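Local coordinates for protein chitin binding domain (Burkholderia pseudomallei, PDB 3UAM) that probably binds chitin or a related polysaccharide and, as a member of the AA10 lytic polysaccharide monooxygenase family, may cleave it oxidatively, at residues A[26-31]-A[104-109]; A[147-152]-A[191-196]; A[159-162]-A[167-170]. All coordinates share one frame; numbering follows the deposited sequence.

Contact 1 (A[26-31]-A[104-109]); sequences TPESRA and QKHAVR
The turn that leads from strand 21-26 into helix 30-36 receives the imidazole of H106, which reaches out from the short edge strand 106-108 to meet P27 and E28. The one hydrogen bond of the pair runs from H106 NE2 to E28 O, 2.7 Å long and nearly straight at 169°. The acceptor lies in the plane of the ring, at its edge, and the N-H meets a lone pair in the carbonyl plane. P27, which follows a cis peptide bond, lays its CB over one face of the imidazole: the carbon sits 3.5 Å from the ring centroid, almost on the normal, a CH-pi contact that covers the flat side while the bond holds the edge. In the sandwich-like fold of this family, strand 106-108 runs parallel to strand 205-215, and H106 is fixed there through backbone bonds with D212 and N214; its ring also meets that of Y33 from the helix. The turn itself ends at S29, whose OG caps V32 N. E28 folds its carboxylate back beside the imidazole. With its chain bent at chi2 (85°), OE1 comes to 3.3 Å from H106 CE1, and the carboxylate plane is only 14° from that of the ring. OE1 stays 4.1 Å from H106 NE2 and is not bonded to it, though a nearby carboxylate may favour a protonated imidazole.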
ATOM      1  N   THR A  26       2.540  -4.500  10.923  1.00  9.38           N
ATOM      2  CA  THR A  26       1.441  -4.354  11.892  1.00  9.88           C
ATOM      3  C   THR A  26       0.637  -3.079  11.613  1.00  9.41           C
ATOM      4  O   THR A  26       1.190  -2.057  11.202  1.00  9.21           O
ATOM      5  CB  THR A  26       1.909  -4.356  13.358  1.00 10.92           C
ATOM      6  OG1 THR A  26       3.054  -3.537  13.480  1.00 11.39           O
ATOM      7  CG2 THR A  26       2.291  -5.776  13.865  1.00 11.73           C
ATOM      8  N   PRO A  27      -0.690  -3.168  11.700  1.00  9.36           N
ATOM      9  CA  PRO A  27      -1.381  -4.440  11.806  1.00  9.53           C
ATOM     10  C   PRO A  27      -1.016  -5.287  10.595  1.00  9.15           C
ATOM     11  O   PRO A  27      -0.758  -4.732   9.530  1.00  8.84           O
ATOM     12  CB  PRO A  27      -2.857  -4.056  11.765  1.00  9.63           C
ATOM     13  CG  PRO A  27      -2.920  -2.723  11.147  1.00  9.36           C
ATOM     14  CD  PRO A  27      -1.610  -2.051  11.440  1.00  9.22           C
ATOM     15  N   GLU A  28      -1.027  -6.606  10.759  1.00  9.25           N
ATOM     16  CA  GLU A  28      -0.568  -7.504   9.733  1.00  8.97           C
ATOM     17  C   GLU A  28      -1.364  -7.227   8.454  1.00  8.31           C
ATOM     18  O   GLU A  28      -2.605  -7.208   8.465  1.00  8.23           O
ATOM     19  CB  GLU A  28      -0.753  -8.967  10.146  1.00  9.76           C
ATOM     20  CG  GLU A  28       0.166  -9.439  11.272  1.00 10.47           C
ATOM     21  CD  GLU A  28      -0.351  -9.131  12.680  1.00 11.01           C
ATOM     22  OE1 GLU A  28      -1.272  -8.307  12.872  1.00 10.75           O
ATOM     23  OE2 GLU A  28       0.181  -9.746  13.624  1.00 12.04           O
ATOM     24  N   SER A  29      -0.641  -7.040   7.360  1.00  7.59           N
ATOM     25  CA  SER A  29      -1.275  -6.852   6.083  1.00  7.11           C
ATOM     26  C   SER A  29      -1.854  -8.200   5.631  1.00  7.33           C
ATOM     27  O   SER A  29      -1.522  -9.253   6.186  1.00  7.63           O
ATOM     28  CB  SER A  29      -0.276  -6.308   5.066  1.00  6.67           C
ATOM     29  OG  SER A  29       0.621  -7.312   4.648  1.00  6.87           O
ATOM     30  N   ARG A  30      -2.727  -8.145   4.634  1.00  7.06           N
ATOM     31  CA  ARG A  30      -3.298  -9.344   4.064  1.00  7.40           C
ATOM     32  C   ARG A  30      -2.196 -10.310   3.639  1.00  7.65           C
ATOM     33  O   ARG A  30      -2.292 -11.512   3.899  1.00  8.11           O
ATOM     34  CB  ARG A  30      -4.185  -8.981   2.880  1.00  7.18           C
ATOM     35  CG  ARG A  30      -4.856 -10.162   2.216  1.00  7.59           C
ATOM     36  CD  ARG A  30      -5.610  -9.739   0.985  1.00  7.47           C
ATOM     37  NE  ARG A  30      -6.746  -8.858   1.279  1.00  7.35           N
ATOM     38  CZ  ARG A  30      -7.591  -8.391   0.342  1.00  7.39           C
ATOM     39  NH1 ARG A  30      -7.457  -8.757  -0.916  1.00  7.48           N
ATOM     40  NH2 ARG A  30      -8.604  -7.586   0.665  1.00  7.41           N
ATOM     41  N   ALA A  31      -1.154  -9.779   3.003  1.00  7.35           N
ATOM     42  CA  ALA A  31      -0.070 -10.625   2.492  1.00  7.81           C
ATOM     43  C   ALA A  31       0.723 -11.241   3.648  1.00  8.30           C
ATOM     44  O   ALA A  31       1.094 -12.417   3.579  1.00  8.91           O
ATOM     45  CB  ALA A  31       0.849  -9.855   1.566  1.00  7.38           C
ATOM     46  N   GLN A 104      -8.821 -12.554   6.839  1.00 11.55           N
ATOM     47  CA  GLN A 104      -8.771 -12.290   8.270  1.00 11.83           C
ATOM     48  C   GLN A 104      -8.794 -10.778   8.405  1.00 11.08           C
ATOM     49  O   GLN A 104      -8.076 -10.089   7.682  1.00 10.25           O
ATOM     50  CB  GLN A 104      -7.479 -12.826   8.883  1.00 12.27           C
ATOM     51  CG  GLN A 104      -7.332 -14.335   8.905  1.00 13.35           C
ATOM     52  CD  GLN A 104      -5.941 -14.740   9.383  1.00 13.77           C
ATOM     53  OE1 GLN A 104      -5.145 -15.278   8.607  1.00 14.34           O
ATOM     54  NE2 GLN A 104      -5.629 -14.441  10.643  1.00 14.03           N
ATOM     55  N   LYS A 105      -9.630 -10.273   9.307  1.00 11.18           N
ATOM     56  CA  LYS A 105      -9.885  -8.841   9.419  1.00 10.78           C
ATOM     57  C   LYS A 105      -9.571  -8.348  10.821  1.00 10.86           C
ATOM     58  O   LYS A 105      -9.996  -8.949  11.798  1.00 11.80           O
ATOM     59  CB  LYS A 105     -11.350  -8.545   9.091  1.00 11.10           C
ATOM     60  CG  LYS A 105     -11.775  -8.914   7.671  1.00 11.10           C
ATOM     61  CD  LYS A 105     -13.286  -8.985   7.527  1.00 11.70           C
ATOM     62  CE  LYS A 105     -13.707  -9.551   6.171  1.00 11.88           C
ATOM     63  NZ  LYS A 105     -13.313 -10.962   5.901  1.00 12.04           N
ATOM     64  N   HIS A 106      -8.850  -7.249  10.929  1.00 10.22           N
ATOM     65  CA  HIS A 106      -8.532  -6.659  12.229  1.00 10.32           C
ATOM     66  C   HIS A 106      -9.744  -5.984  12.835  1.00 10.60           C
ATOM     67  O   HIS A 106     -10.378  -5.126  12.188  1.00 10.33           O
ATOM     68  CB  HIS A 106      -7.392  -5.634  12.092  1.00  9.76           C
ATOM     69  CG  HIS A 106      -6.104  -6.232  11.623  1.00  9.48           C
ATOM     70  ND1 HIS A 106      -5.289  -6.897  12.441  1.00  9.85           N
ATOM     71  CD2 HIS A 106      -5.525  -6.297  10.343  1.00  9.06           C
ATOM     72  CE1 HIS A 106      -4.228  -7.351  11.753  1.00  9.55           C
ATOM     73  NE2 HIS A 106      -4.372  -6.981  10.463  1.00  9.04           N
ATOM     74  N   ALA A 107     -10.061  -6.342  14.077  1.00 11.05           N
ATOM     75  CA  ALA A 107     -11.188  -5.736  14.793  1.00 11.57           C
ATOM     76  C   ALA A 107     -10.841  -4.286  15.120  1.00 11.30           C
ATOM     77  O   ALA A 107      -9.916  -4.045  15.885  1.00 11.22           O
ATOM     78  CB  ALA A 107     -11.518  -6.513  16.076  1.00 12.36           C
ATOM     79  N   VAL A 108     -11.548  -3.330  14.521  1.00 11.13           N
ATOM     80  CA  VAL A 108     -11.280  -1.899  14.788  1.00 10.99           C
ATOM     81  C   VAL A 108     -12.575  -1.120  15.051  1.00 11.67           C
ATOM     82  O   VAL A 108     -13.675  -1.662  14.913  1.00 12.35           O
ATOM     83  CB  VAL A 108     -10.473  -1.228  13.659  1.00 10.12           C
ATOM     84  CG1 VAL A 108      -9.048  -1.804  13.599  1.00  9.54           C
ATOM     85  CG2 VAL A 108     -11.183  -1.368  12.314  1.00  9.87           C
ATOM     86  N   ARG A 109     -12.418   0.135  15.448  1.00 11.77           N
ATOM     87  CA  ARG A 109     -13.520   1.028  15.782  1.00 12.49           C
ATOM     88  C   ARG A 109     -13.343   2.400  15.144  1.00 12.25           C
ATOM     89  O   ARG A 109     -12.209   2.886  14.962  1.00 11.62           O
ATOM     90  CB  ARG A 109     -13.587   1.209  17.300  1.00 13.28           C
ATOM     91  CG  ARG A 109     -13.793  -0.070  18.081  1.00 13.72           C
ATOM     92  CD  ARG A 109     -13.844   0.231  19.571  1.00 14.58           C
ATOM     93  NE  ARG A 109     -15.054   0.967  19.904  1.00 15.42           N
ATOM     94  CZ  ARG A 109     -16.254   0.416  20.063  1.00 16.12           C
ATOM     95  NH1 ARG A 109     -16.427  -0.883  19.944  1.00 16.17           N
ATOM     96  NH2 ARG A 109     -17.295   1.174  20.343  1.00 16.92           N
TER

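Contact 2 (A[147-152]-A[191-196]); sequences AHFEPD and YHVLLA
F149 lays the CE1-CZ end of its ring across V193 and L195, two residues of the long strand 190-200 that present their side chains on the same face. CZ meets V193 CG1 at 3.9 Å, and CE1 lies 3.8 Å from the carbonyl oxygen V193 O, packing against it. The same ring atom CE1 touches L195 CB, also at 3.9 Å, and CZ stands 4.1 Å from that methylene. V193 brings forward just one of its two methyls: with CG1 anti to the backbone N (chi1 169°), that branch is set against CZ and CE1, while CG2 turns elsewhere and comes near R30. L195 likewise offers its CB rather than its branched end; its isopropyl end lies farther from the ring than CB, and the two side chains cross at about a right angle. Strand 190-200 is central to the mixed sheet of the beta-sandwich, paired with strands 126-133 and 205-215. L194, between the two contact residues, points the other way and packs on L114 and I116 of strand 113-121, in the second sheet. F149 thus packs on the face of the mixed sheet turned away from strand 113-121, carried there by the loop 147-152, whose backbone is hydrogen-bonded to the end of strand 126-133 and the residues after it, H148 with K135 and E150 with I133. W132 touches both F149 and L195, continuing the apolar layer onto strand 126-133. All three contact residues are buried, and their contact is one of apolar groups alone apart from V193 O. V193 also packs on V210, and so does L195, from strand 205-215.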
ATOM      1  N   ALA A 147     -13.124   2.478  -7.686  1.00 10.77           N
ATOM      2  CA  ALA A 147     -14.474   2.912  -7.258  1.00 11.47           C
ATOM      3  C   ALA A 147     -14.843   2.593  -5.801  1.00 11.46           C
ATOM      4  O   ALA A 147     -15.812   3.160  -5.281  1.00 12.12           O
ATOM      5  CB  ALA A 147     -15.535   2.306  -8.179  1.00 12.21           C
ATOM      6  N   HIS A 148     -14.103   1.678  -5.166  1.00 10.82           N
ATOM      7  CA  HIS A 148     -14.344   1.296  -3.786  1.00 10.81           C
ATOM      8  C   HIS A 148     -13.676   2.218  -2.804  1.00 10.45           C
ATOM      9  O   HIS A 148     -14.051   2.211  -1.647  1.00 10.54           O
ATOM     10  CB  HIS A 148     -13.854  -0.126  -3.511  1.00 10.52           C
ATOM     11  CG  HIS A 148     -14.536  -1.163  -4.348  1.00 11.21           C
ATOM     12  ND1 HIS A 148     -13.891  -2.228  -4.880  1.00 11.03           N
ATOM     13  CD2 HIS A 148     -15.864  -1.257  -4.755  1.00 12.03           C
ATOM     14  CE1 HIS A 148     -14.780  -2.962  -5.582  1.00 11.78           C
ATOM     15  NE2 HIS A 148     -15.983  -2.372  -5.490  1.00 12.44           N
ATOM     16  N   PHE A 149     -12.682   2.982  -3.256  1.00 10.05           N
ATOM     17  CA  PHE A 149     -11.871   3.813  -2.394  1.00  9.85           C
ATOM     18  C   PHE A 149     -12.238   5.308  -2.468  1.00 10.53           C
ATOM     19  O   PHE A 149     -12.572   5.828  -3.543  1.00 10.86           O
ATOM     20  CB  PHE A 149     -10.386   3.616  -2.742  1.00  9.10           C
ATOM     21  CG  PHE A 149      -9.853   2.272  -2.332  1.00  8.60           C
ATOM     22  CD1 PHE A 149      -9.414   2.061  -1.037  1.00  8.30           C
ATOM     23  CD2 PHE A 149      -9.822   1.224  -3.226  1.00  8.58           C
ATOM     24  CE1 PHE A 149      -8.915   0.843  -0.650  1.00  8.02           C
ATOM     25  CE2 PHE A 149      -9.364  -0.017  -2.849  1.00  8.41           C
ATOM     26  CZ  PHE A 149      -8.894  -0.213  -1.552  1.00  8.18           C
ATOM     27  N   GLU A 150     -12.203   5.972  -1.306  1.00 10.67           N
ATOM     28  CA  GLU A 150     -12.357   7.413  -1.222  1.00 11.27           C
ATOM     29  C   GLU A 150     -11.297   8.112  -2.078  1.00 10.97           C
ATOM     30  O   GLU A 150     -10.117   7.779  -1.994  1.00 10.39           O
ATOM     31  CB  GLU A 150     -12.231   7.890   0.230  1.00 11.43           C
ATOM     32  CG  GLU A 150     -13.359   7.482   1.140  1.00 12.11           C
ATOM     33  CD  GLU A 150     -14.673   8.194   0.847  1.00 13.36           C
ATOM     34  OE1 GLU A 150     -14.664   9.250   0.161  1.00 14.11           O
ATOM     35  OE2 GLU A 150     -15.723   7.707   1.318  1.00 13.67           O
ATOM     36  N   PRO A 151     -11.711   9.095  -2.890  1.00 11.71           N
ATOM     37  CA  PRO A 151     -10.762   9.766  -3.770  1.00 11.70           C
ATOM     38  C   PRO A 151      -9.685  10.557  -2.999  1.00 11.52           C
ATOM     39  O   PRO A 151      -8.586  10.758  -3.503  1.00 11.31           O
ATOM     40  CB  PRO A 151     -11.659  10.680  -4.638  1.00 12.56           C
ATOM     41  CG  PRO A 151     -12.883  10.913  -3.825  1.00 13.22           C
ATOM     42  CD  PRO A 151     -13.079   9.632  -3.043  1.00 12.83           C
ATOM     43  N   ASP A 152      -9.989  10.958  -1.777  1.00 11.81           N
ATOM     44  CA  ASP A 152      -9.018  11.639  -0.940  1.00 11.89           C
ATOM     45  C   ASP A 152      -8.365  10.645   0.016  1.00 10.55           C
ATOM     46  O   ASP A 152      -9.040   9.903   0.703  1.00 10.50           O
ATOM     47  CB  ASP A 152      -9.673  12.772  -0.155  1.00 13.29           C
ATOM     48  CG  ASP A 152     -10.213  13.852  -1.058  1.00 14.98           C
ATOM     49  OD1 ASP A 152      -9.727  14.019  -2.212  1.00 16.39           O
ATOM     50  OD2 ASP A 152     -11.144  14.537  -0.632  1.00 16.70           O
ATOM     51  N   TYR A 191     -16.904  -4.440   7.110  1.00 10.94           N
ATOM     52  CA  TYR A 191     -15.620  -4.721   6.453  1.00 10.13           C
ATOM     53  C   TYR A 191     -15.183  -3.546   5.565  1.00  9.60           C
ATOM     54  O   TYR A 191     -15.968  -3.018   4.743  1.00  9.88           O
ATOM     55  CB  TYR A 191     -15.722  -6.020   5.642  1.00 10.29           C
ATOM     56  CG  TYR A 191     -14.535  -6.373   4.762  1.00  9.60           C
ATOM     57  CD1 TYR A 191     -13.223  -6.189   5.186  1.00  8.97           C
ATOM     58  CD2 TYR A 191     -14.742  -6.945   3.527  1.00  9.75           C
ATOM     59  CE1 TYR A 191     -12.159  -6.525   4.370  1.00  8.48           C
ATOM     60  CE2 TYR A 191     -13.695  -7.300   2.709  1.00  9.26           C
ATOM     61  CZ  TYR A 191     -12.402  -7.090   3.126  1.00  8.63           C
ATOM     62  OH  TYR A 191     -11.383  -7.458   2.272  1.00  8.24           O
ATOM     63  N   HIS A 192     -13.942  -3.124   5.789  1.00  8.86           N
ATOM     64  CA  HIS A 192     -13.303  -2.079   5.028  1.00  8.34           C
ATOM     65  C   HIS A 192     -11.861  -2.412   4.765  1.00  7.62           C
ATOM     66  O   HIS A 192     -11.243  -3.239   5.477  1.00  7.48           O
ATOM     67  CB  HIS A 192     -13.447  -0.758   5.745  1.00  8.47           C
ATOM     68  CG  HIS A 192     -14.841  -0.237   5.686  1.00  9.17           C
ATOM     69  ND1 HIS A 192     -15.316   0.416   4.609  1.00  9.32           N
ATOM     70  CD2 HIS A 192     -15.909  -0.395   6.564  1.00  9.92           C
ATOM     71  CE1 HIS A 192     -16.632   0.683   4.800  1.00 10.16           C
ATOM     72  NE2 HIS A 192     -16.989   0.193   6.001  1.00 10.50           N
ATOM     73  N   VAL A 193     -11.339  -1.834   3.691  1.00  7.17           N
ATOM     74  CA  VAL A 193      -9.944  -2.035   3.341  1.00  6.61           C
ATOM     75  C   VAL A 193      -9.158  -0.745   3.488  1.00  6.27           C
ATOM     76  O   VAL A 193      -9.579   0.296   3.022  1.00  6.40           O
ATOM     77  CB  VAL A 193      -9.813  -2.638   1.938  1.00  6.50           C
ATOM     78  CG1 VAL A 193      -8.360  -2.599   1.461  1.00  5.92           C
ATOM     79  CG2 VAL A 193     -10.397  -4.048   1.956  1.00  6.89           C
ATOM     80  N   LEU A 194      -8.022  -0.832   4.182  1.00  6.08           N
ATOM     81  CA  LEU A 194      -7.036   0.229   4.254  1.00  5.76           C
ATOM     82  C   LEU A 194      -5.891  -0.166   3.350  1.00  5.46           C
ATOM     83  O   LEU A 194      -5.206  -1.178   3.602  1.00  5.48           O
ATOM     84  CB  LEU A 194      -6.541   0.389   5.688  1.00  5.87           C
ATOM     85  CG  LEU A 194      -5.525   1.516   5.979  1.00  5.64           C
ATOM     86  CD1 LEU A 194      -6.137   2.876   5.792  1.00  5.79           C
ATOM     87  CD2 LEU A 194      -4.980   1.378   7.400  1.00  5.85           C
ATOM     88  N   LEU A 195      -5.704   0.582   2.273  1.00  5.40           N
ATOM     89  CA  LEU A 195      -4.633   0.319   1.339  1.00  5.21           C
ATOM     90  C   LEU A 195      -3.461   1.223   1.686  1.00  5.00           C
ATOM     91  O   LEU A 195      -3.562   2.455   1.617  1.00  5.01           O
ATOM     92  CB  LEU A 195      -5.093   0.580  -0.093  1.00  5.31           C
ATOM     93  CG  LEU A 195      -4.005   0.527  -1.172  1.00  5.14           C
ATOM     94  CD1 LEU A 195      -3.427  -0.882  -1.225  1.00  5.22           C
ATOM     95  CD2 LEU A 195      -4.585   0.978  -2.510  1.00  5.34           C
ATOM     96  N   ALA A 196      -2.355   0.606   2.071  1.00  4.91           N
ATOM     97  CA  ALA A 196      -1.140   1.344   2.412  1.00  4.83           C
ATOM     98  C   ALA A 196      -0.188   1.223   1.230  1.00  4.77           C
ATOM     99  O   ALA A 196       0.078   0.082   0.773  1.00  4.84           O
ATOM    100  CB  ALA A 196      -0.522   0.763   3.684  1.00  4.90           C
TER

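Contact 3 (A[159-162]-A[167-170]); sequences NTYQ and PDAD
Y161, in the loop after strand 155-158, sets its phenol against the start of helix 169-173, where P167 and the N-cap residue D168 lead into the first helical residue, A169. Its side chain is fully drawn out toward them, CG anti to the backbone N (chi1 -176°), which carries the hydroxyl to the helix entrance. There OH accepts a hydrogen bond from D168 N, 3.0 Å and 161°. The carboxylate of D168 makes no capping bond, and its plane is turned 61° from the phenol ring. A water in the plane of the ring joins the two side chains, 2.8 Å from Y161 OH and donating to D168 OD2 at 2.6 Å. The hydroxyl thus has two polar partners, with P167 CD packed 3.4 Å from it. Along the ring, backbone atoms and aliphatic carbons take over: the carbonyl carbon of D168 lies over one face, and D168 CB is 3.9 Å from CE1. On the other ring flank, CE2 comes 3.4 Å from A169 N and 3.9 Å from the methyl A169 CB.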
ATOM      1  N   ASN A 159       7.744  13.077   1.773  1.00  7.02           N
ATOM      2  CA  ASN A 159       9.142  13.527   1.911  1.00  7.49           C
ATOM      3  C   ASN A 159       9.345  14.676   0.942  1.00  7.73           C
ATOM      4  O   ASN A 159       8.936  14.589  -0.194  1.00  7.74           O
ATOM      5  CB  ASN A 159      10.143  12.394   1.614  1.00  7.45           C
ATOM      6  CG  ASN A 159      10.258  11.403   2.754  1.00  7.51           C
ATOM      7  OD1 ASN A 159       9.965  11.738   3.900  1.00  8.14           O
ATOM      8  ND2 ASN A 159      10.700  10.174   2.446  1.00  7.33           N
ATOM      9  N   THR A 160       9.972  15.753   1.386  1.00  8.18           N
ATOM     10  CA  THR A 160      10.109  16.947   0.560  1.00  8.50           C
ATOM     11  C   THR A 160      11.472  17.101  -0.107  1.00  8.67           C
ATOM     12  O   THR A 160      11.638  17.963  -0.967  1.00  8.95           O
ATOM     13  CB  THR A 160       9.858  18.216   1.387  1.00  9.14           C
ATOM     14  OG1 THR A 160      10.845  18.299   2.433  1.00  9.51           O
ATOM     15  CG2 THR A 160       8.408  18.202   2.004  1.00  9.01           C
ATOM     16  N   TYR A 161      12.448  16.269   0.242  1.00  8.47           N
ATOM     17  CA  TYR A 161      13.810  16.515  -0.250  1.00  8.87           C
ATOM     18  C   TYR A 161      13.906  16.260  -1.765  1.00  8.68           C
ATOM     19  O   TYR A 161      13.514  15.188  -2.246  1.00  8.12           O
ATOM     20  CB  TYR A 161      14.845  15.679   0.480  1.00  9.00           C
ATOM     21  CG  TYR A 161      16.247  16.019   0.028  1.00  9.60           C
ATOM     22  CD1 TYR A 161      16.907  17.127   0.533  1.00 10.38           C
ATOM     23  CD2 TYR A 161      16.877  15.264  -0.947  1.00  9.56           C
ATOM     24  CE1 TYR A 161      18.170  17.470   0.087  1.00 11.05           C
ATOM     25  CE2 TYR A 161      18.135  15.586  -1.402  1.00 10.24           C
ATOM     26  CZ  TYR A 161      18.779  16.686  -0.895  1.00 10.95           C
ATOM     27  OH  TYR A 161      20.027  16.979  -1.364  1.00 11.64           O
ATOM     28  N   GLN A 162      14.415  17.242  -2.501  1.00  9.13           N
ATOM     29  CA  GLN A 162      14.532  17.157  -3.974  1.00  9.15           C
ATOM     30  C   GLN A 162      15.773  17.887  -4.456  1.00  9.92           C
ATOM     31  O   GLN A 162      16.173  18.854  -3.834  1.00 10.48           O
ATOM     32  CB  GLN A 162      13.313  17.794  -4.645  1.00  9.07           C
ATOM     33  CG  GLN A 162      11.963  17.188  -4.320  1.00  8.44           C
ATOM     34  CD  GLN A 162      10.788  18.006  -4.860  1.00  8.59           C
ATOM     35  OE1 GLN A 162      10.754  18.355  -6.026  1.00  8.83           O
ATOM     36  NE2 GLN A 162       9.809  18.283  -4.000  1.00  8.43           N
ATOM     37  N   PRO A 167      22.733  15.882  -2.848  1.00 15.04           N
ATOM     38  CA  PRO A 167      23.771  15.393  -1.950  1.00 15.74           C
ATOM     39  C   PRO A 167      23.246  14.776  -0.653  1.00 15.57           C
ATOM     40  O   PRO A 167      23.893  13.875  -0.138  1.00 16.30           O
ATOM     41  CB  PRO A 167      24.614  16.649  -1.651  1.00 16.67           C
ATOM     42  CG  PRO A 167      23.791  17.803  -2.082  1.00 16.44           C
ATOM     43  CD  PRO A 167      22.892  17.312  -3.172  1.00 15.59           C
ATOM     44  N   ASP A 168      22.112  15.240  -0.125  1.00 15.10           N
ATOM     45  CA  ASP A 168      21.618  14.733   1.171  1.00 15.05           C
ATOM     46  C   ASP A 168      20.490  13.710   1.024  1.00 13.87           C
ATOM     47  O   ASP A 168      19.862  13.341   2.026  1.00 13.62           O
ATOM     48  CB  ASP A 168      21.131  15.882   2.066  1.00 15.57           C
ATOM     49  CG  ASP A 168      22.209  16.921   2.307  1.00 17.02           C
ATOM     50  OD1 ASP A 168      23.317  16.533   2.701  1.00 17.65           O
ATOM     51  OD2 ASP A 168      21.954  18.121   2.065  1.00 17.93           O
ATOM     52  N   ALA A 169      20.249  13.263  -0.206  1.00 13.18           N
ATOM     53  CA  ALA A 169      19.186  12.301  -0.522  1.00 12.39           C
ATOM     54  C   ALA A 169      19.130  11.015   0.343  1.00 12.13           C
ATOM     55  O   ALA A 169      18.045  10.610   0.731  1.00 11.38           O
ATOM     56  CB  ALA A 169      19.230  11.930  -2.011  1.00 12.06           C
ATOM     57  N   ASP A 170      20.263  10.375   0.641  1.00 12.78           N
ATOM     58  CA  ASP A 170      20.202   9.095   1.388  1.00 12.77           C
ATOM     59  C   ASP A 170      19.573   9.289   2.766  1.00 12.55           C
ATOM     60  O   ASP A 170      18.653   8.575   3.125  1.00 12.04           O
ATOM     61  CB  ASP A 170      21.575   8.426   1.558  1.00 13.74           C
ATOM     62  CG  ASP A 170      22.110   7.853   0.266  1.00 14.19           C
ATOM     63  OD1 ASP A 170      21.419   7.960  -0.789  1.00 13.99           O
ATOM     64  OD2 ASP A 170      23.237   7.313   0.300  1.00 14.86           O
TER
HETATM   65  O   HOH W   1      20.993  19.272  -0.090  1.00 19.84           O

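Overall arrangement
Contacts 1 and 2 meet: their centres are 14 Å apart, both reach the mixed sheet, and R30 and K105 of contact 1 pack against Y191 of the strand in contact 2. Their chemistry follows their depth. Contact 2 is buried and almost wholly apolar, while contact 1, nearer the surface, combines a ring-to-carbonyl hydrogen bond with a CH-pi contact. Contact 3 lies across the chain's centre from both, about 32 Å from contact 1 and 29 Å from contact 2 between centres, and touches neither. It is nested in the chain loop that contact 2 closes, links a loop to a short helix rather than to a sheet, and alone includes a bridging water.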